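Local atomic coordinates of effector protein hopAB3 (Pseudomonas syringae pv. maculicola, PDB entry 3TJY), a protein that is a type III effector recognised by the tomato resistance kinase Pto, eliciting Prf-dependent cell death in resistant plants and promoting virulence in susceptible ones. Residues V4-R9 against S63-A68. Residues are numbered along the deposited sequence; the frame is centred on the assembly and turned at random.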
# COMPACT_ATOMS: atom_id res chain seq x y z
N VAL A 4 11.29 5.53 -0.01
CA VAL A 4 11.39 4.58 -1.12
C VAL A 4 11.75 3.17 -0.63
O VAL A 4 11.05 2.22 -0.95
CB VAL A 4 12.38 5.04 -2.20
CG1 VAL A 4 12.62 3.90 -3.21
CG2 VAL A 4 11.84 6.28 -2.88
N PRO A 5 12.82 3.03 0.16
CA PRO A 5 13.05 1.66 0.63
C PRO A 5 11.90 1.13 1.46
O PRO A 5 11.63 -0.08 1.44
CB PRO A 5 14.33 1.78 1.49
CG PRO A 5 14.52 3.24 1.73
CD PRO A 5 13.91 3.94 0.53
N ARG A 6 11.21 1.99 2.20
CA ARG A 6 10.06 1.51 2.95
C ARG A 6 8.94 1.03 2.02
O ARG A 6 8.35 -0.02 2.26
CB ARG A 6 9.54 2.55 3.96
CG ARG A 6 8.49 1.96 4.88
CD ARG A 6 8.08 2.92 5.98
NE ARG A 6 7.26 2.26 7.00
CZ ARG A 6 7.59 2.18 8.28
NH1 ARG A 6 8.71 2.73 8.73
NH2 ARG A 6 6.78 1.55 9.14
N ALA A 7 8.66 1.79 0.96
CA ALA A 7 7.65 1.36 -0.00
C ALA A 7 8.04 0.04 -0.65
O ALA A 7 7.18 -0.81 -0.91
CB ALA A 7 7.44 2.44 -1.06
N ASN A 8 9.33 -0.14 -0.92
CA ASN A 8 9.78 -1.40 -1.51
C ASN A 8 9.57 -2.58 -0.57
O ASN A 8 9.29 -3.70 -1.02
CB ASN A 8 11.26 -1.31 -1.90
CG ASN A 8 11.48 -0.40 -3.07
OD1 ASN A 8 10.59 -0.19 -3.90
ND2 ASN A 8 12.70 0.14 -3.17
N ARG A 9 9.77 -2.34 0.73
CA ARG A 9 9.51 -3.35 1.75
C ARG A 9 8.01 -3.69 1.80
O ARG A 9 7.63 -4.85 1.97
CB ARG A 9 10.00 -2.85 3.12
CG ARG A 9 9.61 -3.71 4.31
CD ARG A 9 10.18 -5.11 4.19
NE ARG A 9 10.21 -5.81 5.47
CZ ARG A 9 10.36 -7.12 5.61
NH1 ARG A 9 10.39 -7.67 6.81
NH2 ARG A 9 10.49 -7.88 4.53
N SER A 63 1.32 12.12 1.45
CA SER A 63 2.42 11.70 2.31
C SER A 63 3.53 11.09 1.49
O SER A 63 3.28 10.46 0.47
CB SER A 63 1.95 10.72 3.38
OG SER A 63 1.65 9.47 2.80
N GLU A 64 4.77 11.27 1.94
CA GLU A 64 5.91 10.71 1.20
C GLU A 64 5.77 9.21 0.99
O GLU A 64 6.10 8.68 -0.08
CB GLU A 64 7.24 11.02 1.91
CG GLU A 64 7.74 12.43 1.70
CD GLU A 64 9.06 12.68 2.41
OE1 GLU A 64 9.44 11.83 3.25
OE2 GLU A 64 9.71 13.71 2.13
N LEU A 65 5.28 8.49 2.00
CA LEU A 65 5.18 7.04 1.88
C LEU A 65 4.09 6.66 0.90
O LEU A 65 4.27 5.73 0.11
CB LEU A 65 4.94 6.39 3.25
CG LEU A 65 4.92 4.85 3.21
CD1 LEU A 65 6.28 4.29 2.74
CD2 LEU A 65 4.59 4.30 4.60
N ALA A 66 2.95 7.35 0.93
CA ALA A 66 1.89 7.02 -0.02
C ALA A 66 2.35 7.27 -1.45
O ALA A 66 2.02 6.49 -2.36
CB ALA A 66 0.62 7.80 0.29
N ILE A 67 3.09 8.35 -1.66
CA ILE A 67 3.61 8.65 -2.99
C ILE A 67 4.59 7.55 -3.41
O ILE A 67 4.51 7.04 -4.53
CB ILE A 67 4.32 10.02 -3.02
CG1 ILE A 67 3.31 11.14 -2.82
CG2 ILE A 67 5.08 10.21 -4.33
CD1 ILE A 67 3.94 12.51 -2.58
N ALA A 68 5.52 7.21 -2.53
CA ALA A 68 6.51 6.19 -2.85
C ALA A 68 5.85 4.85 -3.13
O ALA A 68 6.28 4.12 -4.01
CB ALA A 68 7.56 6.05 -1.73
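L65, A68 and A7 bury most of the surface where the first and last helices of the domain, 3-16 and 64-77, meet. The two alanines lie at the centre: each turns its CB toward the other helix, A7 CB stands 3.7 Å from A68 CB, and the same methyl reaches the backbone of A68, 3.6 Å from its carbonyl C. With small alanine side chains facing each other here, the segment axes approach to 8.6 Å and cross at -57°. One turn earlier, V4 borders the alanine pair, its backbone N 4.1 Å from A68 CB. Beside the pair, L65 extends the contact toward R6. With CG anti to the backbone N (chi1 -176°), its fork reaches the other helix: CD1 packs 3.9 Å from R6 CG and touches the backbone at A7 N, while CD2 lies 4.0 Å from R6 CD. The aliphatic part of R6, extended from CG to NE, crosses the leucine at about a right angle; its CB, CG and CD all lie against the leucine methyls, with NE close to CD2 as well. Beyond them the guanidinium makes weak hydrogen bonds, from NE to H50 ND1 and from NH2 to the carbonyl O of Q49, linking the contact to the end of helix 41-50. L65 also touches I10 and F51. No hydrogen bond joins the two segments; at the start of helix 64-77, S63 is the N-cap, its OG accepting from A66 N at 3.1 Å. Close alanine-to-alanine helix packing, flanked by a leucine, thus brings the two terminal helices together in the small helical bundle of this Pto-binding domain.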